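Local coordinates for protein imidazoleglycerol-phosphate dehydratase (PDB 5DNL) that catalyses the dehydration of D-erythro-imidazoleglycerol phosphate to imidazoleacetol phosphate, the sixth step of histidine biosynthesis, in a manganese-dependent 24-subunit assembly, at residues M1-V12 / L54-A65. Residues are numbered along the deposited sequence; the frame is centred on the assembly and turned at random.
Sequences MRRTTKETDIIV and LWEDIGITLGEA. With MN (manganese (II) ion), chain D; 5DL ([(2S)-2-hydroxy-3-(1H-1,2,4-triazol-1-yl)propyl]phosphonic acid), chain F.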
loop_
_atom_site.group_PDB
_atom_site.type_symbol
_atom_site.label_atom_id
_atom_site.label_comp_id
_atom_site.label_asym_id
_atom_site.label_seq_id
_atom_site.Cartn_x
_atom_site.Cartn_y
_atom_site.Cartn_z
ATOM N N MET A 1 -30.058 22.657 -46.014
ATOM C CA MET A 1 -30.675 22.466 -44.672
ATOM C C MET A 1 -30.354 23.690 -43.820
ATOM O O MET A 1 -29.184 24.035 -43.661
ATOM C CB MET A 1 -30.110 21.207 -44.008
ATOM C CG MET A 1 -30.748 20.835 -42.690
ATOM S SD MET A 1 -32.499 20.442 -42.805
ATOM C CE MET A 1 -32.439 18.953 -43.796
ATOM N N ARG A 2 -31.384 24.346 -43.296
ATOM C CA ARG A 2 -31.203 25.503 -42.423
ATOM C C ARG A 2 -31.829 25.214 -41.075
ATOM O O ARG A 2 -32.891 24.589 -40.982
ATOM C CB ARG A 2 -31.825 26.755 -43.029
ATOM C CG ARG A 2 -31.522 28.031 -42.257
ATOM C CD ARG A 2 -32.021 29.256 -42.974
ATOM N NE ARG A 2 -31.465 30.488 -42.431
ATOM C CZ ARG A 2 -31.735 31.702 -42.914
ATOM N NH1 ARG A 2 -32.567 31.853 -43.946
ATOM N NH2 ARG A 2 -31.179 32.778 -42.370
ATOM N N ARG A 3 -31.145 25.665 -40.028
ATOM C CA ARG A 3 -31.648 25.545 -38.673
ATOM C C ARG A 3 -31.386 26.854 -37.974
ATOM O O ARG A 3 -30.239 27.308 -37.929
ATOM C CB ARG A 3 -30.972 24.392 -37.936
ATOM C CG ARG A 3 -31.521 24.148 -36.547
ATOM C CD ARG A 3 -30.795 22.996 -35.854
ATOM N NE ARG A 3 -31.243 22.740 -34.486
ATOM C CZ ARG A 3 -30.796 23.356 -33.392
ATOM N NH1 ARG A 3 -29.915 24.342 -33.449
ATOM N NH2 ARG A 3 -31.271 22.994 -32.203
ATOM N N THR A 4 -32.440 27.466 -37.438
ATOM C CA THR A 4 -32.338 28.781 -36.838
ATOM C C THR A 4 -32.955 28.785 -35.450
ATOM O O THR A 4 -34.085 28.339 -35.263
ATOM C CB THR A 4 -33.059 29.839 -37.708
ATOM O OG1 THR A 4 -32.627 29.706 -39.073
ATOM C CG2 THR A 4 -32.774 31.251 -37.203
ATOM N N THR A 5 -32.190 29.260 -34.476
ATOM C CA THR A 5 -32.697 29.509 -33.134
ATOM C C THR A 5 -32.333 30.926 -32.757
ATOM O O THR A 5 -31.698 31.649 -33.536
ATOM C CB THR A 5 -32.106 28.532 -32.073
ATOM O OG1 THR A 5 -30.755 28.884 -31.797
ATOM C CG2 THR A 5 -32.179 27.087 -32.538
ATOM N N LYS A 6 -32.682 31.328 -31.540
ATOM C CA LYS A 6 -32.214 32.609 -31.027
ATOM C C LYS A 6 -30.703 32.651 -30.756
ATOM O O LYS A 6 -30.159 33.736 -30.563
ATOM C CB LYS A 6 -32.985 33.011 -29.762
ATOM C CG LYS A 6 -34.470 33.233 -30.019
ATOM C CD LYS A 6 -35.228 33.622 -28.760
ATOM C CE LYS A 6 -36.707 33.811 -29.042
ATOM N NZ LYS A 6 -37.461 34.209 -27.821
ATOM N N GLU A 7 -30.036 31.488 -30.725
ATOM C CA GLU A 7 -28.590 31.389 -30.482
ATOM C C GLU A 7 -27.750 31.310 -31.749
ATOM O O GLU A 7 -26.663 31.893 -31.817
ATOM C CB GLU A 7 -28.307 30.132 -29.636
ATOM C CG GLU A 7 -28.965 30.154 -28.267
ATOM C CD GLU A 7 -28.917 28.822 -27.548
ATOM O OE1 GLU A 7 -28.529 27.813 -28.146
ATOM O OE2 GLU A 7 -29.305 28.793 -26.359
ATOM N N THR A 8 -28.221 30.545 -32.725
ATOM C CA THR A 8 -27.444 30.240 -33.937
ATOM C C THR A 8 -28.320 30.234 -35.190
ATOM O O THR A 8 -29.525 30.007 -35.108
ATOM C CB THR A 8 -26.736 28.863 -33.880
ATOM O OG1 THR A 8 -27.718 27.834 -33.803
ATOM C CG2 THR A 8 -25.786 28.767 -32.688
ATOM N N ASP A 9 -27.679 30.454 -36.340
ATOM C CA ASP A 9 -28.360 30.387 -37.637
ATOM C C ASP A 9 -27.372 29.701 -38.552
ATOM O O ASP A 9 -26.284 30.225 -38.781
ATOM C CB ASP A 9 -28.687 31.792 -38.137
ATOM C CG ASP A 9 -29.557 31.783 -39.362
ATOM O OD1 ASP A 9 -30.147 30.742 -39.724
ATOM O OD2 ASP A 9 -29.651 32.870 -39.964
ATOM N N ILE A 10 -27.716 28.491 -38.979
ATOM C CA ILE A 10 -26.797 27.639 -39.703
ATOM C C ILE A 10 -27.421 27.145 -40.999
ATOM O O ILE A 10 -28.571 26.703 -41.010
ATOM C CB ILE A 10 -26.425 26.434 -38.825
ATOM C CG1 ILE A 10 -25.669 26.937 -37.576
ATOM C CG2 ILE A 10 -25.556 25.458 -39.613
ATOM C CD1 ILE A 10 -25.505 25.902 -36.513
ATOM N N ILE A 11 -26.632 27.204 -42.075
ATOM C CA ILE A 11 -27.000 26.604 -43.349
ATOM C C ILE A 11 -25.943 25.575 -43.724
ATOM O O ILE A 11 -24.748 25.887 -43.727
ATOM C CB ILE A 11 -27.106 27.674 -44.460
ATOM C CG1 ILE A 11 -28.289 28.610 -44.172
ATOM C CG2 ILE A 11 -27.260 27.007 -45.827
ATOM C CD1 ILE A 11 -28.251 29.921 -44.937
ATOM N N VAL A 12 -26.379 24.354 -44.012
ATOM C CA VAL A 12 -25.517 23.306 -44.554
ATOM C C VAL A 12 -26.144 22.786 -45.838
ATOM O O VAL A 12 -27.246 22.235 -45.805
ATOM C CB VAL A 12 -25.347 22.127 -43.570
ATOM C CG1 VAL A 12 -24.592 20.971 -44.239
ATOM C CG2 VAL A 12 -24.657 22.585 -42.290
ATOM N N LEU A 54 -22.492 26.885 -31.440
ATOM C CA LEU A 54 -22.066 26.679 -32.817
ATOM C C LEU A 54 -21.695 25.243 -33.122
ATOM O O LEU A 54 -22.176 24.647 -34.072
ATOM C CB LEU A 54 -20.884 27.575 -33.158
ATOM C CG LEU A 54 -20.247 27.366 -34.520
ATOM C CD1 LEU A 54 -21.192 27.803 -35.639
ATOM C CD2 LEU A 54 -18.904 28.075 -34.595
ATOM N N TRP A 55 -20.802 24.669 -32.316
ATOM C CA TRP A 55 -20.327 23.302 -32.591
ATOM C C TRP A 55 -21.462 22.273 -32.546
ATOM O O TRP A 55 -21.568 21.392 -33.400
ATOM C CB TRP A 55 -19.157 22.913 -31.662
ATOM C CG TRP A 55 -17.838 23.537 -32.053
ATOM C CD1 TRP A 55 -17.556 24.876 -32.146
ATOM C CD2 TRP A 55 -16.633 22.846 -32.430
ATOM N NE1 TRP A 55 -16.256 25.051 -32.542
ATOM C CE2 TRP A 55 -15.669 23.831 -32.724
ATOM C CE3 TRP A 55 -16.271 21.487 -32.527
ATOM C CZ2 TRP A 55 -14.374 23.507 -33.118
ATOM C CZ3 TRP A 55 -14.986 21.173 -32.910
ATOM C CH2 TRP A 55 -14.058 22.178 -33.207
ATOM N N GLU A 56 -22.289 22.365 -31.513
ATOM C CA GLU A 56 -23.421 21.458 -31.361
ATOM C C GLU A 56 -24.406 21.657 -32.513
ATOM O O GLU A 56 -24.853 20.676 -33.109
ATOM C CB GLU A 56 -24.111 21.732 -30.027
ATOM C CG GLU A 56 -25.409 20.975 -29.853
ATOM C CD GLU A 56 -25.921 20.991 -28.434
ATOM O OE1 GLU A 56 -25.296 21.642 -27.565
ATOM O OE2 GLU A 56 -26.976 20.371 -28.203
ATOM N N ASP A 57 -24.760 22.912 -32.814
ATOM C CA ASP A 57 -25.801 23.154 -33.803
ATOM C C ASP A 57 -25.338 22.865 -35.238
ATOM O O ASP A 57 -26.130 22.428 -36.068
ATOM C CB ASP A 57 -26.326 24.562 -33.640
ATOM C CG ASP A 57 -27.039 24.773 -32.298
ATOM O OD1 ASP A 57 -27.123 23.837 -31.442
ATOM O OD2 ASP A 57 -27.522 25.900 -32.091
ATOM N N ILE A 58 -24.050 23.058 -35.494
ATOM C CA ILE A 58 -23.417 22.574 -36.725
ATOM C C ILE A 58 -23.557 21.069 -36.819
ATOM O O ILE A 58 -23.930 20.517 -37.870
ATOM C CB ILE A 58 -21.937 23.030 -36.801
ATOM C CG1 ILE A 58 -21.844 24.513 -37.196
ATOM C CG2 ILE A 58 -21.099 22.142 -37.721
ATOM C CD1 ILE A 58 -22.026 24.809 -38.674
ATOM N N GLY A 59 -23.263 20.363 -35.730
ATOM C CA GLY A 59 -23.418 18.927 -35.747
ATOM C C GLY A 59 -24.851 18.517 -36.063
ATOM O O GLY A 59 -25.077 17.648 -36.895
ATOM N N ILE A 60 -25.813 19.142 -35.384
ATOM C CA ILE A 60 -27.226 18.831 -35.621
ATOM C C ILE A 60 -27.597 19.087 -37.076
ATOM O O ILE A 60 -28.220 18.222 -37.698
ATOM C CB ILE A 60 -28.153 19.633 -34.702
ATOM C CG1 ILE A 60 -27.950 19.260 -33.214
ATOM C CG2 ILE A 60 -29.611 19.432 -35.104
ATOM C CD1 ILE A 60 -28.609 20.207 -32.223
ATOM N N THR A 61 -27.244 20.265 -37.579
ATOM C CA THR A 61 -27.690 20.672 -38.920
ATOM C C THR A 61 -26.995 19.821 -39.991
ATOM O O THR A 61 -27.633 19.379 -40.948
ATOM C CB THR A 61 -27.440 22.171 -39.149
ATOM O OG1 THR A 61 -27.980 22.920 -38.068
ATOM C CG2 THR A 61 -28.110 22.650 -40.458
ATOM N N LEU A 62 -25.703 19.564 -39.822
ATOM C CA LEU A 62 -24.967 18.665 -40.708
ATOM C C LEU A 62 -25.590 17.266 -40.683
ATOM O O LEU A 62 -25.765 16.625 -41.718
ATOM C CB LEU A 62 -23.489 18.608 -40.320
ATOM C CG LEU A 62 -22.585 17.623 -41.059
ATOM C CD1 LEU A 62 -22.563 17.888 -42.558
ATOM C CD2 LEU A 62 -21.178 17.670 -40.491
ATOM N N GLY A 63 -25.911 16.759 -39.491
ATOM C CA GLY A 63 -26.577 15.470 -39.391
ATOM C C GLY A 63 -27.904 15.411 -40.128
ATOM O O GLY A 63 -28.195 14.435 -40.814
ATOM N N GLU A 64 -28.711 16.437 -39.936
ATOM C CA GLU A 64 -30.006 16.522 -40.614
ATOM C C GLU A 64 -29.803 16.580 -42.120
ATOM O O GLU A 64 -30.546 15.940 -42.874
ATOM C CB GLU A 64 -30.755 17.759 -40.152
ATOM C CG GLU A 64 -31.255 17.684 -38.719
ATOM C CD GLU A 64 -31.929 18.980 -38.278
ATOM O OE1 GLU A 64 -31.761 20.049 -38.918
ATOM O OE2 GLU A 64 -32.625 18.944 -37.261
ATOM N N ALA A 65 -28.778 17.304 -42.554
ATOM C CA ALA A 65 -28.475 17.429 -43.995
ATOM C C ALA A 65 -28.043 16.095 -44.558
ATOM O O ALA A 65 -28.494 15.684 -45.642
ATOM C CB ALA A 65 -27.444 18.496 -44.266
HETATM MN MN MN D . -24.763 21.189 -25.490
HETATM N N1 5DL F . -26.433 25.062 -24.078
HETATM C C3 5DL F . -27.308 23.045 -24.550
HETATM N N2 5DL F . -27.560 24.278 -24.098
HETATM C C8 5DL F . -30.881 26.189 -23.955
HETATM C C7 5DL F . -29.478 25.864 -24.473
HETATM C C6 5DL F . -28.884 24.716 -23.670
HETATM C C5 5DL F . -25.491 24.235 -24.545
HETATM O O10 5DL F . -31.972 24.157 -25.322
HETATM P P9 5DL F . -32.085 24.832 -23.997
HETATM O O11 5DL F . -33.435 25.458 -23.740
HETATM O O12 5DL F . -31.779 23.863 -22.864
HETATM O O13 5DL F . -28.611 27.004 -24.376
HETATM N N4 5DL F . -25.973 23.007 -24.844
HETATM O O HOH W 1 -29.458 23.826 -30.085
HETATM O O HOH W 2 -33.249 20.904 -35.617
HETATM O O HOH W 3 -29.384 26.939 -30.613
HETATM O O HOH W 4 -26.745 20.230 -25.569
#
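Arg3 lays its extended side chain over Thr61 and Ile60 of the helix, with Ile60 CD1 against one face of the guanidinium, toward its rim. CG stands anti to the backbone N (chi1 -176°) and the chain runs straight to NE, which carries the head group to Asp57. There Arg3 NH1 forms a salt bridge to Asp57 OD2 at 3.2 Å, with the guanidinium and carboxylate planes 62° apart. One water links Arg3 NH2 to Asp57 OD1, and another, at the guanidinium edge, links NE to Glu64 OE2. Thr8 OG1 donates to the anti lone pair of Asp57 OD2 at 2.6 Å, and a third water, bound also to Thr5 OG1 and Glu7 OE1, donates to the same oxygen. A methionine in place of Arg3 would probably leave the buried carboxylate of Asp57 without its cationic mate and the two bridging waters without the N-H donors of the guanidinium. Strands 2-4 and 8-14 form a β-hairpin at one margin of a four-stranded mixed sheet, and helix 51-69 packs across that sheet, the axis of its 54-65 segment 35° from that of strand 8-12. The apolar part of this interface centres on Ile10, whose CD1 presses on Asp57 CB at 3.3 Å while CG2 meets Ile58 CD1 at 3.7 Å. Farther along, Val12 CG1 and Met1 CB both rest on Ala65 CB, each at 3.8 Å, and Met1 bends its thioether across Glu64. Thr61 OG1 turns back to Asp57 O at 2.8 Å, on the opposite face of that carbonyl from the helical N-H of Thr61 itself. At the other end the active site begins: Glu56 OE1 binds manganese with His52 and Glu121 of its own chain, His146 of a neighbouring subunit, a water and the inhibitor's triazole N4, whereas Glu7 OE2 approaches the inhibitor hydroxyl O13 to 2.8 Å.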